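Local atomic coordinates of parvulin 42 (Trypanosoma brucei brucei, PDB entry 6GMP), a protein that probably catalyses cis-trans isomerisation of peptidyl-prolyl bonds through the parvulin-type PPIase domain that makes up this chain. Residues E31-S36 and F69-S74; R35-A40 and P108-L113; E61-V66 and K76-L81; V84-Y89 and V96-K101. All blocks are in the same frame, centred on the assembly; numbering follows the deposited sequence. Where two conformers were deposited one is given.

Contact 1: residues E31-S36 and F69-S74; sequences EKITRS and FSECGS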
loop_
_atom_site.group_PDB
_atom_site.type_symbol
_atom_site.label_atom_id
_atom_site.label_comp_id
_atom_site.label_asym_id
_atom_site.label_seq_id
_atom_site.Cartn_x
_atom_site.Cartn_y
_atom_site.Cartn_z
ATOM N N GLU A 31 0.188 6.754 -16.066
ATOM C CA GLU A 31 1.010 7.887 -15.657
ATOM C C GLU A 31 2.411 7.378 -15.333
ATOM O O GLU A 31 2.576 6.484 -14.503
ATOM C CB GLU A 31 0.419 8.641 -14.457
ATOM C CG GLU A 31 1.176 9.946 -14.166
ATOM C CD GLU A 31 0.654 10.726 -12.972
ATOM O OE1 GLU A 31 -0.388 10.348 -12.397
ATOM O OE2 GLU A 31 1.302 11.728 -12.601
ATOM N N LYS A 32 3.424 7.939 -15.982
ATOM C CA LYS A 32 4.794 7.524 -15.720
ATOM C C LYS A 32 5.210 8.022 -14.340
ATOM O O LYS A 32 4.929 9.164 -13.980
ATOM C CB LYS A 32 5.734 8.081 -16.791
ATOM C CG LYS A 32 7.186 7.673 -16.621
ATOM C CD LYS A 32 8.073 8.411 -17.614
ATOM C CE LYS A 32 9.543 8.255 -17.270
ATOM N NZ LYS A 32 10.399 9.201 -18.029
ATOM N N ILE A 33 5.861 7.153 -13.568
ATOM C CA ILE A 33 6.320 7.488 -12.220
ATOM C C ILE A 33 7.788 7.882 -12.279
ATOM O O ILE A 33 8.628 7.065 -12.633
ATOM C CB ILE A 33 6.168 6.294 -11.266
ATOM C CG1 ILE A 33 4.723 5.789 -11.251
ATOM C CG2 ILE A 33 6.611 6.677 -9.857
ATOM C CD1 ILE A 33 3.696 6.852 -10.910
ATOM N N THR A 34 8.082 9.139 -11.954
ATOM C CA THR A 34 9.439 9.664 -12.023
ATOM C C THR A 34 10.012 10.083 -10.664
ATOM O O THR A 34 11.184 10.446 -10.592
ATOM C CB THR A 34 9.522 10.861 -12.968
ATOM O OG1 THR A 34 8.495 11.797 -12.628
ATOM C CG2 THR A 34 9.323 10.413 -14.400
ATOM N N ARG A 35 9.212 10.013 -9.600
ATOM C CA ARG A 35 9.669 10.443 -8.275
ATOM C C ARG A 35 10.778 9.538 -7.779
ATOM O O ARG A 35 10.885 8.383 -8.190
ATOM C CB ARG A 35 8.511 10.484 -7.269
ATOM C CG ARG A 35 8.050 9.133 -6.747
ATOM C CD ARG A 35 7.005 9.297 -5.647
ATOM N NE ARG A 35 5.773 9.895 -6.131
ATOM C CZ ARG A 35 4.758 9.220 -6.665
ATOM N NH1 ARG A 35 4.816 7.907 -6.816
ATOM N NH2 ARG A 35 3.673 9.860 -7.060
ATOM N N SER A 36 11.622 10.065 -6.911
ATOM C CA SER A 36 12.721 9.284 -6.370
ATOM C C SER A 36 12.186 8.323 -5.315
ATOM O O SER A 36 11.076 8.460 -4.820
ATOM C CB SER A 36 13.733 10.201 -5.727
ATOM O OG SER A 36 13.191 10.732 -4.535
ATOM N N PHE A 69 -4.345 7.823 -3.611
ATOM C CA PHE A 69 -2.888 7.734 -3.722
ATOM C C PHE A 69 -2.319 6.449 -4.322
ATOM O O PHE A 69 -1.189 6.475 -4.797
ATOM C CB PHE A 69 -2.208 7.954 -2.362
ATOM C CG PHE A 69 -2.418 9.324 -1.781
ATOM C CD1 PHE A 69 -1.716 10.424 -2.274
ATOM C CD2 PHE A 69 -3.292 9.519 -0.724
ATOM C CE1 PHE A 69 -1.901 11.680 -1.731
ATOM C CE2 PHE A 69 -3.477 10.775 -0.177
ATOM C CZ PHE A 69 -2.782 11.858 -0.681
ATOM N N SER A 70 -3.040 5.330 -4.294
ATOM C CA SER A 70 -2.409 4.083 -4.726
ATOM C C SER A 70 -2.162 4.078 -6.226
ATOM O O SER A 70 -2.973 4.566 -7.017
ATOM C CB SER A 70 -3.215 2.855 -4.341
ATOM O OG SER A 70 -2.418 1.708 -4.646
ATOM N N GLU A 71 -1.036 3.493 -6.604
ATOM C CA GLU A 71 -0.610 3.389 -7.992
ATOM C C GLU A 71 -0.576 1.924 -8.452
ATOM O O GLU A 71 -0.110 1.623 -9.540
ATOM C CB GLU A 71 0.749 4.083 -8.154
ATOM C CG GLU A 71 0.602 5.581 -7.959
ATOM C CD GLU A 71 1.895 6.322 -7.727
ATOM O OE1 GLU A 71 2.966 5.713 -7.509
ATOM O OE2 GLU A 71 1.836 7.570 -7.745
ATOM N N CYS A 72 -1.100 1.040 -7.606
ATOM C CA CYS A 72 -1.187 -0.383 -7.911
ATOM C C CYS A 72 -2.462 -0.701 -8.673
ATOM O O CYS A 72 -3.493 -0.058 -8.467
ATOM C CB CYS A 72 -1.168 -1.183 -6.608
ATOM S SG CYS A 72 -1.288 -2.969 -6.817
ATOM N N GLY A 73 -2.408 -1.712 -9.527
ATOM C CA GLY A 73 -3.590 -2.161 -10.235
ATOM C C GLY A 73 -4.694 -2.605 -9.297
ATOM O O GLY A 73 -5.876 -2.557 -9.673
ATOM N N SER A 74 -4.332 -3.026 -8.091
ATOM C CA SER A 74 -5.333 -3.429 -7.101
ATOM C C SER A 74 -6.280 -2.286 -6.747
ATOM O O SER A 74 -7.344 -2.515 -6.170
ATOM C CB SER A 74 -4.675 -3.949 -5.831
ATOM O OG SER A 74 -3.892 -2.953 -5.211
#
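Arg-35 meets Glu-71 end-on, with both terminal nitrogens of the guanidinium facing the two carboxylate oxygens. NH1 of Arg-35 donates to OE1 of Glu-71 at 3.0 Å, and NH2 of Arg-35 donates to OE2 of Glu-71, also at 3.0 Å. In both bonds the oxygen receives the hydrogen on its syn lone pair, and the two planes lie only 15° apart, so the pair forms an almost flat bidentate salt bridge. A weak third bond joins NH1 of Arg-35 to OE2 of Glu-71 at 3.1 Å, with an N-H...O angle of 144°. The two side chains reach each other from opposite directions. That of Glu-71 is extended beyond CG, whereas the arginine chain bends at chi3 (65°) to bring its flat end against the carboxylate. Beside this bridge, Ile-33 sets the methyl CD1 3.7 Å from OE1 of Glu-71, an apolar flank to a carboxylate that is itself buried.

In the next shell the backbone of Lys-14 serves both partners: its N donates to OE1 of Glu-71 and its O accepts from NH1 of Arg-35. These bonds would help fix the rotation of both groups. Along the second loop, Ser-74 N donates to SG of Cys-72 at 3.3 Å.

Within the parvulin fold the bridge ties the long loop between strand 6-13 and helix 37-49, the counterpart of the loop that carries the phosphate-binding basic residues in Pin1, to the loop between helix 59-69 and strand 80-84. Arg-35 also packs on Val-13 of strand 6-13 and on Ala-40 and Leu-43 of helix 37-49.

Contact 2: residues R35-A40 and P108-L113; sequences RSRADA and PVETEL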
loop_
_atom_site.group_PDB
_atom_site.type_symbol
_atom_site.label_atom_id
_atom_site.label_comp_id
_atom_site.label_asym_id
_atom_site.label_seq_id
_atom_site.Cartn_x
_atom_site.Cartn_y
_atom_site.Cartn_z
ATOM N N ARG A 35 9.212 10.013 -9.600
ATOM C CA ARG A 35 9.669 10.443 -8.275
ATOM C C ARG A 35 10.778 9.538 -7.779
ATOM O O ARG A 35 10.885 8.383 -8.190
ATOM C CB ARG A 35 8.511 10.484 -7.269
ATOM C CG ARG A 35 8.050 9.133 -6.747
ATOM C CD ARG A 35 7.005 9.297 -5.647
ATOM N NE ARG A 35 5.773 9.895 -6.131
ATOM C CZ ARG A 35 4.758 9.220 -6.665
ATOM N NH1 ARG A 35 4.816 7.907 -6.816
ATOM N NH2 ARG A 35 3.673 9.860 -7.060
ATOM N N SER A 36 11.622 10.065 -6.911
ATOM C CA SER A 36 12.721 9.284 -6.370
ATOM C C SER A 36 12.186 8.323 -5.315
ATOM O O SER A 36 11.076 8.460 -4.820
ATOM C CB SER A 36 13.733 10.201 -5.727
ATOM O OG SER A 36 13.191 10.732 -4.535
ATOM N N ARG A 37 13.012 7.345 -4.971
ATOM C CA ARG A 37 12.709 6.444 -3.872
ATOM C C ARG A 37 12.426 7.253 -2.592
ATOM O O ARG A 37 11.449 7.000 -1.888
ATOM C CB ARG A 37 13.881 5.491 -3.656
ATOM C CG ARG A 37 13.691 4.536 -2.492
ATOM C CD ARG A 37 14.873 3.619 -2.329
ATOM N NE ARG A 37 14.783 2.847 -1.092
ATOM C CZ ARG A 37 15.324 3.222 0.064
ATOM N NH1 ARG A 37 16.035 4.347 0.153
ATOM N NH2 ARG A 37 15.183 2.456 1.134
ATOM N N ALA A 38 13.267 8.236 -2.304
ATOM C CA ALA A 38 13.075 9.058 -1.126
ATOM C C ALA A 38 11.738 9.765 -1.178
ATOM O O ALA A 38 11.057 9.870 -0.147
ATOM C CB ALA A 38 14.215 10.048 -0.982
ATOM N N ASP A 39 11.373 10.276 -2.344
ATOM C CA ASP A 39 10.087 10.943 -2.497
ATOM C C ASP A 39 8.938 9.983 -2.169
ATOM O O ASP A 39 7.968 10.374 -1.514
ATOM C CB ASP A 39 9.887 11.440 -3.923
ATOM C CG ASP A 39 10.835 12.560 -4.317
ATOM O OD1 ASP A 39 11.425 13.249 -3.465
ATOM O OD2 ASP A 39 10.971 12.734 -5.556
ATOM N N ALA A 40 9.021 8.741 -2.635
ATOM C CA ALA A 40 7.965 7.750 -2.389
ATOM C C ALA A 40 7.849 7.446 -0.893
ATOM O O ALA A 40 6.746 7.342 -0.356
ATOM C CB ALA A 40 8.249 6.474 -3.157
ATOM N N PRO A 108 5.210 2.557 6.528
ATOM C CA PRO A 108 5.634 2.289 5.150
ATOM C C PRO A 108 6.610 1.119 5.077
ATOM O O PRO A 108 7.570 1.065 5.835
ATOM C CB PRO A 108 6.309 3.598 4.731
ATOM C CG PRO A 108 5.667 4.656 5.602
ATOM C CD PRO A 108 5.438 3.961 6.921
ATOM N N VAL A 109 6.339 0.180 4.181
ATOM C CA VAL A 109 7.238 -0.949 3.960
ATOM C C VAL A 109 7.556 -1.047 2.483
ATOM O O VAL A 109 6.680 -0.940 1.623
ATOM C CB VAL A 109 6.669 -2.291 4.473
ATOM C CG1 VAL A 109 5.338 -2.612 3.841
ATOM C CG2 VAL A 109 7.659 -3.414 4.206
ATOM N N GLU A 110 8.829 -1.254 2.201
ATOM C CA GLU A 110 9.317 -1.200 0.846
ATOM C C GLU A 110 9.550 -2.590 0.275
ATOM O O GLU A 110 10.021 -3.502 0.969
ATOM C CB GLU A 110 10.611 -0.407 0.829
ATOM C CG GLU A 110 11.128 -0.137 -0.541
ATOM C CD GLU A 110 12.430 0.613 -0.500
ATOM O OE1 GLU A 110 12.963 0.801 0.617
ATOM O OE2 GLU A 110 12.913 1.000 -1.578
ATOM N N THR A 111 9.214 -2.743 -0.999
ATOM C CA THR A 111 9.583 -3.923 -1.760
ATOM C C THR A 111 10.016 -3.479 -3.153
ATOM O O THR A 111 10.106 -2.282 -3.422
ATOM C CB THR A 111 8.416 -4.891 -1.909
ATOM O OG1 THR A 111 7.448 -4.332 -2.802
ATOM C CG2 THR A 111 7.771 -5.175 -0.559
ATOM N N GLU A 112 10.256 -4.439 -4.039
ATOM C CA GLU A 112 10.628 -4.134 -5.413
ATOM C C GLU A 112 9.534 -3.354 -6.133
ATOM O O GLU A 112 9.807 -2.679 -7.133
ATOM C CB GLU A 112 10.909 -5.427 -6.179
ATOM C CG GLU A 112 12.210 -6.103 -5.793
ATOM C CD GLU A 112 13.425 -5.358 -6.311
ATOM O OE1 GLU A 112 13.842 -5.635 -7.456
ATOM O OE2 GLU A 112 13.961 -4.497 -5.580
ATOM N N LEU A 113 8.305 -3.475 -5.642
ATOM C CA LEU A 113 7.146 -2.851 -6.274
ATOM C C LEU A 113 7.020 -1.369 -5.966
ATOM O O LEU A 113 6.370 -0.636 -6.710
ATOM C CB LEU A 113 5.861 -3.547 -5.832
ATOM C CG LEU A 113 5.747 -5.027 -6.186
ATOM C CD1 LEU A 113 4.480 -5.581 -5.570
ATOM C CD2 LEU A 113 5.760 -5.227 -7.684
#
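Arg-37 and Glu-110 form a surface salt bridge between the first turn of helix 37-49 and edge strand 109-111 of the four-stranded antiparallel parvulin sheet. The grip is side-on. NE of Arg-37 donates to OE2 of Glu-110 at 2.7 Å, while NH2 of Arg-37 donates to OE1 of Glu-110 at 2.8 Å, so each carboxylate oxygen has its own N-H. Neither bond is quite straight, the N-H...O angles being 152° and 145°. The two flat groups are turned 30° from each other, and OE2 lies closer to the guanidinium plane than OE1 does. Both side chains have CG anti to the backbone N and are stretched out, crossing at about a right angle; together they bridge the 9.6 Å between the CA atoms of Arg-37 and Glu-110.

A capping box closes the start of the helix. OG of Ser-36, the N-cap residue, accepts from N of Asp-39 at 2.9 Å, and OD2 of Asp-39 accepts in return from N of Ser-36 at 3.1 Å. This satisfies an amide in the first turn as well as that of the cap residue itself.

On the strand side, Glu-112 has a charged partner in Arg-19, and OG1 of Thr-111 is also hydrogen-bonded to NE2 of His-116. The same OG1 of Thr-111 accepts from N of Leu-113 at 3.1 Å, completing an ST turn.

Contact 3: residues E61-V66 and K76-L81; sequences EFVQVV and KRDGDL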
loop_
_atom_site.group_PDB
_atom_site.type_symbol
_atom_site.label_atom_id
_atom_site.label_comp_id
_atom_site.label_asym_id
_atom_site.label_seq_id
_atom_site.Cartn_x
_atom_site.Cartn_y
_atom_site.Cartn_z
ATOM N N GLU A 61 -12.131 4.035 5.618
ATOM C CA GLU A 61 -11.007 4.951 5.835
ATOM C C GLU A 61 -9.754 4.566 5.042
ATOM O O GLU A 61 -9.067 5.416 4.458
ATOM C CB GLU A 61 -10.675 5.034 7.319
ATOM C CG GLU A 61 -11.654 5.909 8.098
ATOM C CD GLU A 61 -11.563 5.742 9.607
ATOM O OE1 GLU A 61 -10.887 4.799 10.072
ATOM O OE2 GLU A 61 -12.180 6.556 10.338
ATOM N N PHE A 62 -9.437 3.281 5.001
ATOM C CA PHE A 62 -8.274 2.880 4.247
ATOM C C PHE A 62 -8.471 3.017 2.732
ATOM O O PHE A 62 -7.564 3.438 2.012
ATOM C CB PHE A 62 -7.862 1.446 4.580
ATOM C CG PHE A 62 -6.497 1.101 4.051
ATOM C CD1 PHE A 62 -5.367 1.656 4.638
ATOM C CD2 PHE A 62 -6.337 0.295 2.936
ATOM C CE1 PHE A 62 -4.108 1.391 4.151
ATOM C CE2 PHE A 62 -5.068 0.024 2.440
ATOM C CZ PHE A 62 -3.953 0.568 3.060
ATOM N N VAL A 63 -9.657 2.651 2.260
ATOM C CA VAL A 63 -9.983 2.729 0.842
ATOM C C VAL A 63 -9.898 4.179 0.357
ATOM O O VAL A 63 -9.540 4.432 -0.790
ATOM C CB VAL A 63 -11.359 2.109 0.604
ATOM C CG1 VAL A 63 -11.925 2.527 -0.741
ATOM C CG2 VAL A 63 -11.253 0.586 0.719
ATOM N N GLN A 64 -10.189 5.132 1.236
ATOM C CA GLN A 64 -10.029 6.540 0.881
ATOM C C GLN A 64 -8.601 6.845 0.436
ATOM O O GLN A 64 -8.389 7.499 -0.586
ATOM C CB GLN A 64 -10.402 7.446 2.043
ATOM C CG GLN A 64 -10.371 8.935 1.697
ATOM C CD GLN A 64 -11.383 9.299 0.637
ATOM O OE1 GLN A 64 -12.556 8.936 0.732
ATOM N NE2 GLN A 64 -10.934 10.012 -0.392
ATOM N N VAL A 65 -7.613 6.359 1.177
ATOM C CA VAL A 65 -6.244 6.649 0.800
ATOM C C VAL A 65 -5.827 5.828 -0.421
ATOM O O VAL A 65 -5.046 6.302 -1.234
ATOM C CB VAL A 65 -5.248 6.512 1.967
ATOM C CG1 VAL A 65 -5.527 7.599 3.011
ATOM C CG2 VAL A 65 -5.305 5.145 2.593
ATOM N N VAL A 66 -6.380 4.630 -0.604
ATOM C CA VAL A 66 -6.144 3.873 -1.832
ATOM C C VAL A 66 -6.642 4.670 -3.040
ATOM O O VAL A 66 -5.934 4.844 -4.038
ATOM C CB VAL A 66 -6.858 2.497 -1.807
ATOM C CG1 VAL A 66 -6.726 1.806 -3.157
ATOM C CG2 VAL A 66 -6.322 1.594 -0.671
ATOM N N LYS A 76 -8.161 -0.910 -8.636
ATOM C CA LYS A 76 -9.401 -1.105 -9.382
ATOM C C LYS A 76 -10.437 -1.841 -8.533
ATOM O O LYS A 76 -11.615 -1.885 -8.886
ATOM C CB LYS A 76 -9.151 -1.845 -10.701
ATOM C CG LYS A 76 -8.944 -3.345 -10.572
ATOM C CD LYS A 76 -8.755 -3.996 -11.943
ATOM C CE LYS A 76 -7.303 -4.377 -12.205
ATOM N NZ LYS A 76 -6.411 -3.198 -12.385
ATOM N N ARG A 77 -9.986 -2.424 -7.424
ATOM C CA ARG A 77 -10.894 -3.017 -6.441
ATOM C C ARG A 77 -10.580 -2.436 -5.065
ATOM O O ARG A 77 -10.607 -3.120 -4.041
ATOM C CB ARG A 77 -10.818 -4.548 -6.437
ATOM C CG ARG A 77 -11.588 -5.232 -7.573
ATOM C CD ARG A 77 -13.053 -4.765 -7.680
ATOM N NE ARG A 77 -13.279 -4.038 -8.928
ATOM C CZ ARG A 77 -13.775 -4.576 -10.042
ATOM N NH1 ARG A 77 -14.130 -5.854 -10.082
ATOM N NH2 ARG A 77 -13.928 -3.825 -11.126
ATOM N N ASP A 78 -10.287 -1.141 -5.066
ATOM C CA ASP A 78 -10.072 -0.365 -3.841
ATOM C C ASP A 78 -8.931 -0.895 -2.979
ATOM O O ASP A 78 -8.885 -0.641 -1.775
ATOM C CB ASP A 78 -11.371 -0.250 -3.020
ATOM C CG ASP A 78 -12.280 0.882 -3.499
ATOM O OD1 ASP A 78 -11.773 1.852 -4.112
ATOM O OD2 ASP A 78 -13.494 0.825 -3.237
ATOM N N GLY A 79 -7.986 -1.576 -3.619
ATOM C CA GLY A 79 -6.758 -2.004 -2.977
ATOM C C GLY A 79 -6.803 -3.387 -2.357
ATOM O O GLY A 79 -5.863 -3.788 -1.673
ATOM N N ASP A 80 -7.882 -4.111 -2.608
ATOM C CA ASP A 80 -8.062 -5.451 -2.075
ATOM C C ASP A 80 -7.030 -6.424 -2.642
ATOM O O ASP A 80 -6.919 -6.583 -3.861
ATOM C CB ASP A 80 -9.475 -5.921 -2.431
ATOM C CG ASP A 80 -9.904 -7.179 -1.689
ATOM O OD1 ASP A 80 -9.163 -7.688 -0.821
ATOM O OD2 ASP A 80 -11.023 -7.641 -1.983
ATOM N N LEU A 81 -6.283 -7.073 -1.749
ATOM C CA LEU A 81 -5.369 -8.152 -2.134
ATOM C C LEU A 81 -5.944 -9.537 -1.856
ATOM O O LEU A 81 -5.295 -10.539 -2.156
ATOM C CB LEU A 81 -4.047 -7.997 -1.380
ATOM C CG LEU A 81 -3.290 -6.697 -1.654
ATOM C CD1 LEU A 81 -2.016 -6.623 -0.808
ATOM C CD2 LEU A 81 -2.973 -6.549 -3.132
#
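Where the loop passes the helix, Asp-78 and Gly-79 run close to Val-63 and Val-66, residues one turn apart on helix 59-69. The CA atoms of Val-63 and Asp-78 are 5.6 Å apart, and those of Val-66 and Gly-79 are 6.0 Å apart. Residues 77-80 form a type I' beta turn, closed by a bond from N of Asp-80 to O of Arg-77 at 3.2 Å. Its two central residues both have positive phi, 59° at Asp-78 and 91° at Gly-79, which turns the chain sharply as it enters strand 80-84.

No hydrogen bond crosses between the segments; the contact is made by valine methyls against the turn. CG1 of Val-63 presses on the carboxylate carbon CG of Asp-78 at 3.2 Å, a tight approach, and lies equally near both carboxylate oxygens. The other branch, CG2 of Val-63, lies 3.7 Å from the backbone O of Asp-78. Val-66 meets the peptide itself: its CG1 is 3.5 Å from C of Asp-78 and 3.6 Å from N of Gly-79. Having no side chain, Gly-79 brings bare backbone up to this methyl.

The charge of Asp-78 is answered from the helix, since Arg-67 makes a salt bridge with OD2. Behind the valines, Phe-62 stacks on Tyr-119, and both Phe-62 and Val-66 touch Val-11 of strand 6-13. Gly-79 is also joined by backbone bonding to His-10 of that strand. Valines of helix 59-69 thus pack against a type I' turn leading into outer strand 80-84, where the helix lies against the antiparallel sheet of the parvulin fold.

Contact 4: residues V84-Y89 and V96-K101; sequences VESGTY and VAFSLK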
loop_
_atom_site.group_PDB
_atom_site.type_symbol
_atom_site.label_atom_id
_atom_site.label_comp_id
_atom_site.label_asym_id
_atom_site.label_seq_id
_atom_site.Cartn_x
_atom_site.Cartn_y
_atom_site.Cartn_z
ATOM N N VAL A 84 -4.230 -13.871 1.804
ATOM C CA VAL A 84 -2.817 -14.125 1.553
ATOM C C VAL A 84 -2.244 -15.049 2.620
ATOM O O VAL A 84 -2.377 -14.781 3.811
ATOM C CB VAL A 84 -2.016 -12.814 1.569
ATOM C CG1 VAL A 84 -0.529 -13.087 1.341
ATOM C CG2 VAL A 84 -2.565 -11.840 0.530
ATOM N N GLU A 85 -1.609 -16.138 2.193
ATOM C CA GLU A 85 -0.884 -17.012 3.114
ATOM C C GLU A 85 0.513 -16.460 3.358
ATOM O O GLU A 85 1.130 -15.911 2.444
ATOM C CB GLU A 85 -0.766 -18.421 2.525
ATOM C CG GLU A 85 -2.040 -19.240 2.584
ATOM C CD GLU A 85 -1.895 -20.472 3.454
ATOM O OE1 GLU A 85 -1.025 -21.318 3.149
ATOM O OE2 GLU A 85 -2.646 -20.595 4.446
ATOM N N SER A 86 1.032 -16.599 4.576
ATOM C CA SER A 86 2.391 -16.147 4.853
ATOM C C SER A 86 3.386 -16.992 4.058
ATOM O O SER A 86 3.183 -18.184 3.881
ATOM C CB SER A 86 2.707 -16.190 6.352
ATOM O OG SER A 86 2.487 -17.475 6.900
ATOM N N GLY A 87 4.449 -16.353 3.573
ATOM C CA GLY A 87 5.471 -17.018 2.780
ATOM C C GLY A 87 5.266 -16.889 1.281
ATOM O O GLY A 87 6.068 -17.405 0.498
ATOM N N THR A 88 4.197 -16.209 0.880
ATOM C CA THR A 88 3.845 -16.086 -0.532
ATOM C C THR A 88 4.476 -14.862 -1.180
ATOM O O THR A 88 5.132 -14.971 -2.224
ATOM C CB THR A 88 2.327 -16.007 -0.709
ATOM O OG1 THR A 88 1.719 -17.157 -0.114
ATOM C CG2 THR A 88 1.961 -15.978 -2.181
ATOM N N TYR A 89 4.278 -13.709 -0.554
ATOM C CA TYR A 89 4.832 -12.458 -1.049
ATOM C C TYR A 89 6.279 -12.346 -0.602
ATOM O O TYR A 89 6.745 -13.150 0.205
ATOM C CB TYR A 89 4.032 -11.260 -0.529
ATOM C CG TYR A 89 2.659 -11.106 -1.159
ATOM C CD1 TYR A 89 1.971 -12.200 -1.673
ATOM C CD2 TYR A 89 2.066 -9.866 -1.257
ATOM C CE1 TYR A 89 0.724 -12.055 -2.245
ATOM C CE2 TYR A 89 0.822 -9.711 -1.827
ATOM C CZ TYR A 89 0.154 -10.803 -2.316
ATOM O OH TYR A 89 -1.087 -10.639 -2.885
ATOM N N VAL A 96 5.902 -7.665 7.666
ATOM C CA VAL A 96 5.126 -6.525 8.151
ATOM C C VAL A 96 3.647 -6.865 8.151
ATOM O O VAL A 96 2.952 -6.585 9.131
ATOM C CB VAL A 96 5.381 -5.264 7.290
ATOM C CG1 VAL A 96 4.397 -4.145 7.625
ATOM C CG2 VAL A 96 6.809 -4.776 7.486
ATOM N N ALA A 97 3.174 -7.461 7.062
ATOM C CA ALA A 97 1.763 -7.795 6.910
ATOM C C ALA A 97 1.283 -8.711 8.035
ATOM O O ALA A 97 0.232 -8.476 8.624
ATOM C CB ALA A 97 1.511 -8.442 5.563
ATOM N N PHE A 98 2.059 -9.743 8.339
ATOM C CA PHE A 98 1.647 -10.732 9.337
ATOM C C PHE A 98 1.974 -10.310 10.779
ATOM O O PHE A 98 1.742 -11.057 11.725
ATOM C CB PHE A 98 2.183 -12.117 8.953
ATOM C CG PHE A 98 1.436 -12.710 7.810
ATOM C CD1 PHE A 98 0.335 -13.519 8.033
ATOM C CD2 PHE A 98 1.786 -12.409 6.502
ATOM C CE1 PHE A 98 -0.387 -14.033 6.965
ATOM C CE2 PHE A 98 1.067 -12.915 5.445
ATOM C CZ PHE A 98 -0.015 -13.731 5.674
ATOM N N SER A 99 2.455 -9.077 10.927
ATOM C CA SER A 99 2.645 -8.470 12.238
ATOM C C SER A 99 1.441 -7.608 12.621
ATOM O O SER A 99 1.296 -7.217 13.777
ATOM C CB SER A 99 3.903 -7.601 12.249
ATOM O OG SER A 99 3.656 -6.331 11.662
ATOM N N LEU A 100 0.585 -7.300 11.651
ATOM C CA LEU A 100 -0.558 -6.433 11.905
ATOM C C LEU A 100 -1.661 -7.125 12.697
ATOM O O LEU A 100 -1.955 -8.301 12.487
ATOM C CB LEU A 100 -1.146 -5.928 10.589
ATOM C CG LEU A 100 -0.221 -5.104 9.701
ATOM C CD1 LEU A 100 -0.871 -4.889 8.324
ATOM C CD2 LEU A 100 0.118 -3.774 10.348
ATOM N N LYS A 101 -2.277 -6.367 13.598
ATOM C CA LYS A 101 -3.513 -6.786 14.233
ATOM C C LYS A 101 -4.687 -6.357 13.350
ATOM O O LYS A 101 -4.521 -5.542 12.442
ATOM C CB LYS A 101 -3.612 -6.178 15.636
ATOM C CG LYS A 101 -2.355 -6.430 16.471
ATOM C CD LYS A 101 -2.538 -6.063 17.934
ATOM C CE LYS A 101 -2.614 -4.557 18.141
ATOM N NZ LYS A 101 -1.315 -3.858 17.886
#
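The ring of Phe-98 has Ser-86 lying over one face. CB of Ser-86 stands 3.6 Å from the ring centroid and only 6° off the ring normal, a centred CH-pi contact. At the far end of the ring the neighbour is backbone: CZ of Phe-98 lies 3.2 Å from O of Val-84, which approaches at the edge in the ring plane. The same CZ is also 3.2 Å from N of Ser-86. Between side chains, CG1 of Val-84 adds a looser apolar touch to CE2 of Phe-98 at 4.4 Å.

Phe-98 is the first residue to leave helix 91-97. Its CG is opposite the carbonyl carbon (chi1 -74°), which sends the ring toward the loop that follows strand 80-84, an outer strand of the antiparallel parvulin sheet. Phe-8 of the adjacent strand 6-13 meets the ring edge-to-face, linking it to the sheet.

The loop around Ser-86 is a type II beta turn from Glu-85 to Thr-88. OG1 of Thr-88 donates to O of Glu-85 at 2.9 Å, coming from above the carbonyl plane, while Asp-94 of the helix accepts through OD1 from N of Gly-87.

All four contacts belong to one PPIC-type domain and are arranged around its antiparallel sheet, ordered 80-84, 6-13, 114-120, 109-111. Contacts 1 and 2, with centres 10 Å apart, overlap in sequence at Arg-35 and Ser-36. The segments of contacts 1 and 3 alternate along the chain; their centres are 14 Å apart, and O of Ser-74 probably accepts a hydrogen bond from N of Gly-79 at 2.8 Å. Contacts 3 and 4 are nested inside the loop closed by contact 2. Contact 4 lies about 23 Å from contact 1, centre to centre, across the middle of the chain. Contact 1 joins loop to loop; contacts 2 and 4 involve the outer strands, and contact 3 the turn entering strand 80-84.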